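Local coordinates for CELL WALL surface anchor family protein (Streptococcus pneumoniae, PDB 2WW8) that serves as the adhesin of the pneumococcal pilus, probably recognising and attaching to host cells, at residues A[740-745]-A[754-759]; A[769-772]-A[778-781]; A[804-807]-A[813-816]; A[841-844]-A[849-852]. All coordinates share one frame; numbering follows the deposited sequence.

Contact 1: residues A[740-745]-A[754-759]; sequences FIKVNK and AVFSLQ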
loop_
_atom_site.group_PDB
_atom_site.type_symbol
_atom_site.label_atom_id
_atom_site.label_comp_id
_atom_site.label_asym_id
_atom_site.label_seq_id
_atom_site.Cartn_x
_atom_site.Cartn_y
_atom_site.Cartn_z
ATOM N N PHE A 740 -73.695 -12.777 -42.975
ATOM C CA PHE A 740 -74.508 -13.634 -43.847
ATOM C C PHE A 740 -75.300 -12.674 -44.747
ATOM O O PHE A 740 -75.634 -11.539 -44.348
ATOM C CB PHE A 740 -75.510 -14.470 -43.043
ATOM C CG PHE A 740 -74.902 -15.414 -42.023
ATOM C CD1 PHE A 740 -74.618 -15.008 -40.722
ATOM C CD2 PHE A 740 -74.670 -16.738 -42.345
ATOM C CE1 PHE A 740 -74.071 -15.895 -39.778
ATOM C CE2 PHE A 740 -74.130 -17.627 -41.399
ATOM C CZ PHE A 740 -73.841 -17.213 -40.104
ATOM N N ILE A 741 -75.569 -13.112 -45.975
ATOM C CA ILE A 741 -76.406 -12.353 -46.880
ATOM C C ILE A 741 -77.666 -13.185 -47.103
ATOM O O ILE A 741 -77.598 -14.341 -47.582
ATOM C CB ILE A 741 -75.721 -12.040 -48.205
ATOM C CG1 ILE A 741 -74.436 -11.245 -47.966
ATOM C CG2 ILE A 741 -76.677 -11.226 -49.112
ATOM C CD1 ILE A 741 -73.203 -11.910 -48.461
ATOM N N LYS A 742 -78.807 -12.600 -46.718
ATOM C CA LYS A 742 -80.115 -13.213 -46.979
ATOM C C LYS A 742 -80.472 -13.016 -48.458
ATOM O O LYS A 742 -80.471 -11.876 -48.943
ATOM C CB LYS A 742 -81.214 -12.549 -46.141
ATOM C CG LYS A 742 -82.575 -13.302 -46.311
ATOM C CD LYS A 742 -82.523 -14.619 -45.505
ATOM C CE LYS A 742 -83.849 -15.393 -45.515
ATOM N NZ LYS A 742 -84.298 -15.614 -46.917
ATOM N N VAL A 743 -80.788 -14.095 -49.174
ATOM C CA VAL A 743 -81.051 -13.992 -50.611
ATOM C C VAL A 743 -82.216 -14.863 -51.082
ATOM O O VAL A 743 -82.603 -15.847 -50.436
ATOM C CB VAL A 743 -79.807 -14.381 -51.501
ATOM C CG1 VAL A 743 -78.578 -13.551 -51.133
ATOM C CG2 VAL A 743 -79.519 -15.903 -51.418
ATOM N N ASN A 744 -82.727 -14.495 -52.255
ATOM C CA ASN A 744 -83.577 -15.364 -53.029
ATOM C C ASN A 744 -82.806 -16.648 -53.430
ATOM O O ASN A 744 -81.713 -16.531 -53.997
ATOM C CB ASN A 744 -84.023 -14.567 -54.261
ATOM C CG ASN A 744 -85.030 -15.319 -55.108
ATOM O OD1 ASN A 744 -84.872 -16.491 -55.422
ATOM N ND2 ASN A 744 -86.084 -14.632 -55.475
ATOM N N LYS A 745 -83.402 -17.819 -53.173
ATOM C CA LYS A 745 -82.829 -19.149 -53.467
ATOM C C LYS A 745 -82.498 -19.244 -54.962
ATOM O O LYS A 745 -81.427 -19.677 -55.312
ATOM C CB LYS A 745 -83.846 -20.276 -53.169
ATOM C CG LYS A 745 -83.262 -21.674 -53.309
ATOM C CD LYS A 745 -84.345 -22.737 -53.291
ATOM C CE LYS A 745 -83.814 -24.201 -53.192
ATOM N NZ LYS A 745 -82.552 -24.248 -52.392
ATOM N N ALA A 754 -86.202 -9.559 -43.886
ATOM C CA ALA A 754 -86.198 -10.797 -43.076
ATOM C C ALA A 754 -85.763 -10.437 -41.657
ATOM O O ALA A 754 -85.017 -9.476 -41.477
ATOM C CB ALA A 754 -85.258 -11.886 -43.670
ATOM N N VAL A 755 -86.185 -11.214 -40.670
ATOM C CA VAL A 755 -85.866 -10.931 -39.265
ATOM C C VAL A 755 -85.189 -12.150 -38.630
ATOM O O VAL A 755 -85.692 -13.267 -38.717
ATOM C CB VAL A 755 -87.128 -10.534 -38.481
ATOM C CG1 VAL A 755 -86.829 -10.378 -36.991
ATOM C CG2 VAL A 755 -87.767 -9.249 -39.080
ATOM N N PHE A 756 -84.035 -11.950 -38.007
ATOM C CA PHE A 756 -83.261 -13.054 -37.446
ATOM C C PHE A 756 -82.844 -12.706 -36.023
ATOM O O PHE A 756 -82.780 -11.520 -35.687
ATOM C CB PHE A 756 -81.970 -13.228 -38.243
ATOM C CG PHE A 756 -82.170 -13.845 -39.616
ATOM C CD1 PHE A 756 -82.668 -13.091 -40.665
ATOM C CD2 PHE A 756 -81.823 -15.165 -39.856
ATOM C CE1 PHE A 756 -82.826 -13.629 -41.923
ATOM C CE2 PHE A 756 -81.996 -15.732 -41.121
ATOM C CZ PHE A 756 -82.490 -14.963 -42.151
ATOM N N SER A 757 -82.532 -13.727 -35.229
ATOM C CA SER A 757 -82.024 -13.529 -33.893
ATOM C C SER A 757 -80.848 -14.470 -33.730
ATOM O O SER A 757 -80.955 -15.649 -34.050
ATOM C CB SER A 757 -83.108 -13.816 -32.852
ATOM O OG SER A 757 -84.104 -12.808 -32.903
ATOM N N LEU A 758 -79.734 -13.941 -33.226
ATOM C CA LEU A 758 -78.537 -14.733 -32.926
ATOM C C LEU A 758 -78.575 -15.251 -31.487
ATOM O O LEU A 758 -78.578 -14.451 -30.555
ATOM C CB LEU A 758 -77.267 -13.907 -33.177
ATOM C CG LEU A 758 -75.898 -14.601 -33.104
ATOM C CD1 LEU A 758 -75.821 -15.981 -33.785
ATOM C CD2 LEU A 758 -74.792 -13.650 -33.640
ATOM N N GLN A 759 -78.621 -16.569 -31.304
ATOM C CA GLN A 759 -78.611 -17.149 -29.959
ATOM C C GLN A 759 -77.230 -17.635 -29.558
ATOM O O GLN A 759 -76.431 -18.015 -30.414
ATOM C CB GLN A 759 -79.589 -18.313 -29.842
ATOM C CG GLN A 759 -81.009 -17.968 -30.278
ATOM C CD GLN A 759 -81.751 -17.170 -29.236
ATOM O OE1 GLN A 759 -81.771 -15.934 -29.247
ATOM N NE2 GLN A 759 -82.357 -17.889 -28.296
#
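The nitrogen NZ of K742, a lysine whose chain runs past F756 and A754, is covalently joined to CG of N854. It is therefore an amide nitrogen rather than a charged amine, and the link is an intramolecular isopeptide bond, a feature characteristic of many Gram-positive pilin domains, those of the CnaB type among them. Lysine suits the place twice over: its nitrogen makes the crosslink, and its four methylenes supply the greasy stalk that a buried position demands. CG of that stalk lies 4.0 Å from CB of A754, a residue small enough to let the lysine chain pass. One carbon further on, CD sits 3.4 Å from CZ of F756, against the edge of the phenyl ring and near its plane. CE stays at the same edge, in the ring plane, 3.7 Å from CZ of F756. The lysine chain leaves its strand with CG opposite the backbone nitrogen (chi1 -174°), then bends at chi2 and again at chi4, and it crosses the phenylalanine side chain at about a right angle. F756 suits the place because its apolar ring edge, CZ and CE1, meets the lysine methylenes. E803 touches both K742 and F756, consistent with the acidic residue that accompanies the lysine-asparagine bond in related domains. Strand 736-744, which carries K742, lies in one sheet between strands 788-794 and 849-854, while F756 projects from strand 755-761 of the second sheet, so the contact spans the buried interior between them, with L789 beside the phenylalanine and I852 beside the lysine.

Contact 2: residues A[769-772]-A[778-781]; sequences YGAI and YQNV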
loop_
_atom_site.group_PDB
_atom_site.type_symbol
_atom_site.label_atom_id
_atom_site.label_comp_id
_atom_site.label_asym_id
_atom_site.label_seq_id
_atom_site.Cartn_x
_atom_site.Cartn_y
_atom_site.Cartn_z
ATOM N N TYR A 769 -79.773 -22.471 -25.765
ATOM C CA TYR A 769 -79.193 -21.290 -26.373
ATOM C C TYR A 769 -80.155 -20.202 -25.932
ATOM O O TYR A 769 -81.322 -20.505 -25.728
ATOM C CB TYR A 769 -79.060 -21.484 -27.894
ATOM C CG TYR A 769 -77.998 -22.516 -28.219
ATOM C CD1 TYR A 769 -78.183 -23.866 -27.917
ATOM C CD2 TYR A 769 -76.796 -22.136 -28.805
ATOM C CE1 TYR A 769 -77.197 -24.810 -28.203
ATOM C CE2 TYR A 769 -75.800 -23.070 -29.095
ATOM C CZ TYR A 769 -76.007 -24.403 -28.796
ATOM O OH TYR A 769 -75.020 -25.319 -29.086
ATOM N N GLY A 770 -79.686 -18.977 -25.735
ATOM C CA GLY A 770 -80.552 -17.882 -25.292
ATOM C C GLY A 770 -80.081 -16.593 -25.943
ATOM O O GLY A 770 -79.146 -16.631 -26.752
ATOM N N ALA A 771 -80.691 -15.458 -25.594
ATOM C CA ALA A 771 -80.193 -14.170 -26.090
ATOM C C ALA A 771 -78.746 -13.997 -25.632
ATOM O O ALA A 771 -78.300 -14.666 -24.690
ATOM C CB ALA A 771 -81.066 -13.007 -25.634
ATOM N N ILE A 772 -78.012 -13.112 -26.304
ATOM C CA ILE A 772 -76.606 -12.862 -25.979
ATOM C C ILE A 772 -76.463 -12.083 -24.668
ATOM O O ILE A 772 -75.738 -12.511 -23.771
ATOM C CB ILE A 772 -75.815 -12.167 -27.135
ATOM C CG1 ILE A 772 -75.966 -12.929 -28.464
ATOM C CG2 ILE A 772 -74.343 -11.976 -26.767
ATOM C CD1 ILE A 772 -77.361 -12.724 -29.082
ATOM N N TYR A 778 -78.471 -8.215 -31.251
ATOM C CA TYR A 778 -78.659 -9.183 -32.324
ATOM C C TYR A 778 -79.940 -10.006 -32.128
ATOM O O TYR A 778 -79.990 -11.201 -32.428
ATOM C CB TYR A 778 -77.422 -10.078 -32.464
ATOM C CG TYR A 778 -76.175 -9.307 -32.819
ATOM C CD1 TYR A 778 -76.232 -8.206 -33.676
ATOM C CD2 TYR A 778 -74.926 -9.693 -32.305
ATOM C CE1 TYR A 778 -75.080 -7.496 -34.018
ATOM C CE2 TYR A 778 -73.764 -8.989 -32.634
ATOM C CZ TYR A 778 -73.851 -7.892 -33.486
ATOM O OH TYR A 778 -72.700 -7.216 -33.819
ATOM N N GLN A 779 -80.978 -9.352 -31.619
ATOM C CA GLN A 779 -82.289 -9.963 -31.452
ATOM C C GLN A 779 -83.199 -9.194 -32.394
ATOM O O GLN A 779 -83.142 -7.955 -32.393
ATOM C CB GLN A 779 -82.733 -9.846 -29.998
ATOM C CG GLN A 779 -81.891 -10.735 -29.122
ATOM C CD GLN A 779 -82.410 -12.145 -29.139
ATOM O OE1 GLN A 779 -83.626 -12.364 -29.039
ATOM N NE2 GLN A 779 -81.507 -13.110 -29.260
ATOM N N ASN A 780 -83.960 -9.919 -33.226
ATOM C CA ASN A 780 -84.858 -9.283 -34.196
ATOM C C ASN A 780 -84.155 -8.336 -35.143
ATOM O O ASN A 780 -84.562 -7.193 -35.304
ATOM C CB ASN A 780 -85.941 -8.461 -33.482
ATOM C CG ASN A 780 -86.996 -9.330 -32.854
ATOM O OD1 ASN A 780 -86.732 -10.432 -32.374
ATOM N ND2 ASN A 780 -88.223 -8.835 -32.872
ATOM N N VAL A 781 -83.073 -8.784 -35.755
ATOM C CA VAL A 781 -82.374 -7.895 -36.670
ATOM C C VAL A 781 -83.072 -8.065 -38.013
ATOM O O VAL A 781 -83.305 -9.177 -38.471
ATOM C CB VAL A 781 -80.861 -8.149 -36.723
ATOM C CG1 VAL A 781 -80.303 -8.124 -35.313
ATOM C CG2 VAL A 781 -80.562 -9.504 -37.341
#
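Q779, whose amide rests on A771, stands between two residues with left-handed backbones, Y778 (phi 58°) and N780, a conformation that residues with a side chain seldom adopt. Asparagine accepts it more readily than most. N780 and V781 together face F756 in a G1 beta bulge. Between the two left-handed residues Q779 points toward the segment 769-772. Its CG is opposite the carbonyl carbon (chi1 -70°), and a bend at chi2 brings the amide against A771. There NE2 lies 3.7 Å from CB of A771, and it is still nearer the main chain, 3.6 Å from CA of the same residue. A polar nitrogen thus rests on apolar carbon, at little cost because NE2 also makes a hydrogen bond to OE1 of Q759. Alanine fits here: its single methyl lets the glutamine amide come down close to the backbone. The approach of I772 is looser, with CD1 4.3 Å from CB of Y778, and the exact place of that methyl is doubtful because it is modelled too close to the carbonyl oxygen of L758. The tyrosine ring leads away from this surface: it meets F791 edge-to-face, and OH bonds to N of K792, tying the loop to strand 788-794. Strand 755-761 is the common neighbour of both segments, through backbone bonds of G770 with K760, of Y778 with L758 and of V781 with F756.

Contact 3: residues A[804-807]-A[813-816]; sequences NSEP and VQNK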
loop_
_atom_site.group_PDB
_atom_site.type_symbol
_atom_site.label_atom_id
_atom_site.label_comp_id
_atom_site.label_asym_id
_atom_site.label_seq_id
_atom_site.Cartn_x
_atom_site.Cartn_y
_atom_site.Cartn_z
ATOM N N ASN A 804 -86.483 -15.450 -37.698
ATOM C CA ASN A 804 -87.766 -15.277 -36.985
ATOM C C ASN A 804 -88.894 -15.190 -38.013
ATOM O O ASN A 804 -89.955 -15.792 -37.814
ATOM C CB ASN A 804 -87.771 -14.068 -36.041
ATOM C CG ASN A 804 -86.654 -14.137 -35.002
ATOM O OD1 ASN A 804 -85.677 -13.385 -35.059
ATOM N ND2 ASN A 804 -86.790 -15.058 -34.046
ATOM N N SER A 805 -88.652 -14.457 -39.102
ATOM C CA SER A 805 -89.658 -14.322 -40.144
ATOM C C SER A 805 -89.032 -14.074 -41.526
ATOM O O SER A 805 -88.062 -13.328 -41.669
ATOM C CB SER A 805 -90.659 -13.225 -39.779
ATOM O OG SER A 805 -90.126 -11.927 -39.949
ATOM N N GLU A 806 -89.561 -14.754 -42.535
ATOM C CA GLU A 806 -89.171 -14.599 -43.930
ATOM C C GLU A 806 -89.574 -13.199 -44.424
ATOM O O GLU A 806 -90.443 -12.548 -43.854
ATOM C CB GLU A 806 -89.904 -15.662 -44.757
ATOM C CG GLU A 806 -91.342 -15.258 -45.124
ATOM C CD GLU A 806 -92.384 -15.435 -44.005
ATOM O OE1 GLU A 806 -92.102 -16.056 -42.940
ATOM O OE2 GLU A 806 -93.517 -14.948 -44.213
ATOM N N PRO A 807 -88.985 -12.729 -45.519
ATOM C CA PRO A 807 -89.523 -11.473 -46.032
ATOM C C PRO A 807 -90.790 -11.672 -46.846
ATOM O O PRO A 807 -91.042 -12.803 -47.251
ATOM C CB PRO A 807 -88.415 -10.979 -46.957
ATOM C CG PRO A 807 -87.353 -11.933 -46.874
ATOM C CD PRO A 807 -87.857 -13.221 -46.328
ATOM N N VAL A 813 -91.180 -18.900 -42.901
ATOM C CA VAL A 813 -90.189 -19.492 -42.023
ATOM C C VAL A 813 -90.422 -18.736 -40.704
ATOM O O VAL A 813 -90.060 -17.567 -40.603
ATOM C CB VAL A 813 -88.736 -19.206 -42.473
ATOM C CG1 VAL A 813 -87.789 -19.934 -41.512
ATOM C CG2 VAL A 813 -88.440 -19.631 -43.916
ATOM N N GLN A 814 -91.042 -19.392 -39.724
ATOM C CA GLN A 814 -91.410 -18.792 -38.448
ATOM C C GLN A 814 -90.561 -19.387 -37.303
ATOM O O GLN A 814 -90.778 -20.542 -36.903
ATOM C CB GLN A 814 -92.919 -18.965 -38.204
ATOM C CG GLN A 814 -93.857 -18.136 -39.159
ATOM C CD GLN A 814 -93.471 -16.646 -39.214
ATOM O OE1 GLN A 814 -93.112 -16.056 -38.184
ATOM N NE2 GLN A 814 -93.487 -16.045 -40.410
ATOM N N ASN A 815 -89.603 -18.606 -36.792
ATOM C CA ASN A 815 -88.688 -19.009 -35.701
ATOM C C ASN A 815 -88.049 -20.372 -35.907
ATOM O O ASN A 815 -88.359 -21.307 -35.172
ATOM C CB ASN A 815 -89.385 -18.985 -34.334
ATOM C CG ASN A 815 -90.034 -17.655 -34.063
ATOM O OD1 ASN A 815 -89.373 -16.613 -34.039
ATOM N ND2 ASN A 815 -91.351 -17.675 -33.914
ATOM N N LYS A 816 -87.214 -20.494 -36.937
ATOM C CA LYS A 816 -86.578 -21.774 -37.251
ATOM C C LYS A 816 -85.043 -21.652 -37.089
ATOM O O LYS A 816 -84.484 -20.640 -37.504
ATOM C CB LYS A 816 -86.952 -22.256 -38.677
ATOM C CG LYS A 816 -88.437 -22.612 -38.961
ATOM C CD LYS A 816 -88.965 -23.798 -38.124
ATOM C CE LYS A 816 -90.496 -23.948 -38.285
ATOM N NZ LYS A 816 -91.115 -24.220 -36.967
#
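E806 reaches across to V813 and Q814, touching with its CB and with its carboxylate. CB, the root of the side chain, lies 4.3 Å from CG2 of V813, an apolar touch. CG sits between the backbone nitrogen and the carbonyl carbon (chi1 82°), and a bend at chi2 folds the carboxylate back over the neighbouring chain. CD is then 3.8 Å from N of V813. At the tip, OE1 accepts a hydrogen bond from N of V813 at 3.0 Å, the donor coming from above the carboxylate plane; NE2 of Q814 is 2.9 Å from the same oxygen. Glutamate suits the place because its carboxylate accepts the main-chain N-H of V813. N804 joins the other end of the contact twice. Its O accepts N of N815 at 3.0 Å, while its ND2 donates an almost straight bond to OD1 of N815 (172°), lying in the carbonyl plane; its own OD1 bonds to OG of S757. Two bulges mark this connection between strands 797-805 and 816-824: N804 and S805 oppose V755 in a classic beta bulge, and N815 and K816 oppose E803 in a G1 bulge, whose left-handed first position suits asparagine.

Contact 4: residues A[841-844]-A[849-852]; sequences AGYE and KHYI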
loop_
_atom_site.group_PDB
_atom_site.type_symbol
_atom_site.label_atom_id
_atom_site.label_comp_id
_atom_site.label_asym_id
_atom_site.label_seq_id
_atom_site.Cartn_x
_atom_site.Cartn_y
_atom_site.Cartn_z
ATOM N N ALA A 841 -85.692 -22.647 -45.895
ATOM C CA ALA A 841 -84.540 -21.755 -45.754
ATOM C C ALA A 841 -83.309 -22.637 -45.994
ATOM O O ALA A 841 -83.362 -23.854 -45.757
ATOM C CB ALA A 841 -84.481 -21.092 -44.353
ATOM N N GLY A 842 -82.193 -22.077 -46.452
ATOM C CA GLY A 842 -80.983 -22.920 -46.488
ATOM C C GLY A 842 -79.771 -22.063 -46.219
ATOM O O GLY A 842 -79.892 -20.809 -46.212
ATOM N N TYR A 843 -78.657 -22.746 -45.946
ATOM C CA TYR A 843 -77.357 -22.112 -45.755
ATOM C C TYR A 843 -76.520 -22.560 -46.952
ATOM O O TYR A 843 -76.598 -23.732 -47.348
ATOM C CB TYR A 843 -76.661 -22.572 -44.458
ATOM C CG TYR A 843 -75.175 -22.237 -44.450
ATOM C CD1 TYR A 843 -74.738 -20.922 -44.228
ATOM C CD2 TYR A 843 -74.209 -23.223 -44.674
ATOM C CE1 TYR A 843 -73.394 -20.579 -44.225
ATOM C CE2 TYR A 843 -72.845 -22.890 -44.693
ATOM C CZ TYR A 843 -72.442 -21.562 -44.454
ATOM O OH TYR A 843 -71.102 -21.240 -44.459
ATOM N N GLU A 844 -75.723 -21.644 -47.501
ATOM C CA GLU A 844 -74.761 -21.985 -48.560
ATOM C C GLU A 844 -73.527 -21.107 -48.345
ATOM O O GLU A 844 -73.574 -19.983 -47.811
ATOM C CB GLU A 844 -75.309 -21.858 -50.008
ATOM C CG GLU A 844 -76.684 -22.575 -50.355
ATOM C CD GLU A 844 -77.253 -22.318 -51.784
ATOM O OE1 GLU A 844 -76.475 -21.971 -52.721
ATOM O OE2 GLU A 844 -78.481 -22.537 -52.027
ATOM N N LYS A 849 -68.501 -16.323 -49.272
ATOM C CA LYS A 849 -69.557 -15.602 -48.548
ATOM C C LYS A 849 -70.587 -16.576 -47.985
ATOM O O LYS A 849 -70.814 -17.620 -48.573
ATOM C CB LYS A 849 -70.201 -14.474 -49.374
ATOM C CG LYS A 849 -69.183 -13.370 -49.642
ATOM C CD LYS A 849 -69.778 -12.258 -50.490
ATOM C CE LYS A 849 -68.685 -11.388 -51.119
ATOM N NZ LYS A 849 -67.871 -10.611 -50.143
ATOM N N HIS A 850 -71.160 -16.256 -46.833
ATOM C CA HIS A 850 -72.165 -17.098 -46.201
ATOM C C HIS A 850 -73.518 -16.526 -46.644
ATOM O O HIS A 850 -73.807 -15.336 -46.470
ATOM C CB HIS A 850 -72.030 -16.987 -44.667
ATOM C CG HIS A 850 -70.688 -17.386 -44.133
ATOM N ND1 HIS A 850 -70.232 -18.688 -44.158
ATOM C CD2 HIS A 850 -69.710 -16.651 -43.541
ATOM C CE1 HIS A 850 -69.035 -18.741 -43.594
ATOM N NE2 HIS A 850 -68.687 -17.517 -43.224
ATOM N N TYR A 851 -74.334 -17.383 -47.228
ATOM C CA TYR A 851 -75.625 -17.001 -47.757
ATOM C C TYR A 851 -76.682 -17.734 -46.941
ATOM O O TYR A 851 -76.497 -18.900 -46.565
ATOM C CB TYR A 851 -75.726 -17.437 -49.232
ATOM C CG TYR A 851 -74.890 -16.542 -50.132
ATOM C CD1 TYR A 851 -75.391 -15.318 -50.573
ATOM C CD2 TYR A 851 -73.572 -16.898 -50.502
ATOM C CE1 TYR A 851 -74.606 -14.471 -51.372
ATOM C CE2 TYR A 851 -72.776 -16.054 -51.301
ATOM C CZ TYR A 851 -73.323 -14.857 -51.746
ATOM O OH TYR A 851 -72.554 -14.028 -52.531
ATOM N N ILE A 852 -77.791 -17.056 -46.675
ATOM C CA ILE A 852 -79.001 -17.756 -46.264
ATOM C C ILE A 852 -80.117 -17.574 -47.294
ATOM O O ILE A 852 -80.503 -16.450 -47.627
ATOM C CB ILE A 852 -79.477 -17.304 -44.875
ATOM C CG1 ILE A 852 -78.346 -17.589 -43.871
ATOM C CG2 ILE A 852 -80.894 -17.913 -44.538
ATOM C CD1 ILE A 852 -78.584 -16.855 -42.584
#
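OH of Y843 and ND1 of H850 share a hydrogen bond of 2.7 Å that links the two strands of a beta hairpin, 841-846 and 849-854. Each partner sits at the edge of the other's ring, in its plane, the geometry that a ring nitrogen and a phenol need. The backbone adds two bonds at the hydrogen-bonded pair E844 and Y851. N of Y851 meets O of E844 at 2.8 Å, and N of E844 returns the bond to O of Y851 at 3.0 Å. Y843 and I852 form the adjoining non-hydrogen-bonded pair, where CA of Y843 instead makes a C-H...O contact to O of Y851. The tyrosine reaches H850, two residues along from its direct partner, because CG stands opposite the backbone nitrogen (chi1 164°) and the ring slants diagonally across the hairpin. The two rings meet rim to rim, their planes at 28°, and neither covers the other; H850 stacks instead on F845. Y843 and I852 share the face turned toward the second sheet, where the tyrosine touches V819 and V831 and the isoleucine touches I818 and L801. A tyrosine suits that place, with ring carbon to pack and a hydroxyl at the tip for histidine. E844 and Y851 occupy the other face, where Y851 lies on V743. Beside them, G842 has no side chain to intrude, and its O lies 3.5 Å from CG2 of I852.

How the contacts relate
The four contacts follow one another along the chain from 1 to 4 within a single prealbumin-like, CnaB-type domain at one end of the elongated molecule. Contact 1 is the hub, its centre about 8 Å from that of contact 4, 9 Å from contact 3 and 13 Å from contact 2. Strand 736-744 joins it to contact 4 in one sheet, where I741 and V743 bond to I852. Strand 755-761 joins it to contacts 2 and 3 in the other sheet. Contacts 2 and 4 lie farthest from each other, about 19 Å between centres, and do not touch. Contacts 2 to 4 thus shape loops and a hairpin around the crosslinked core, consistent with a rigid domain.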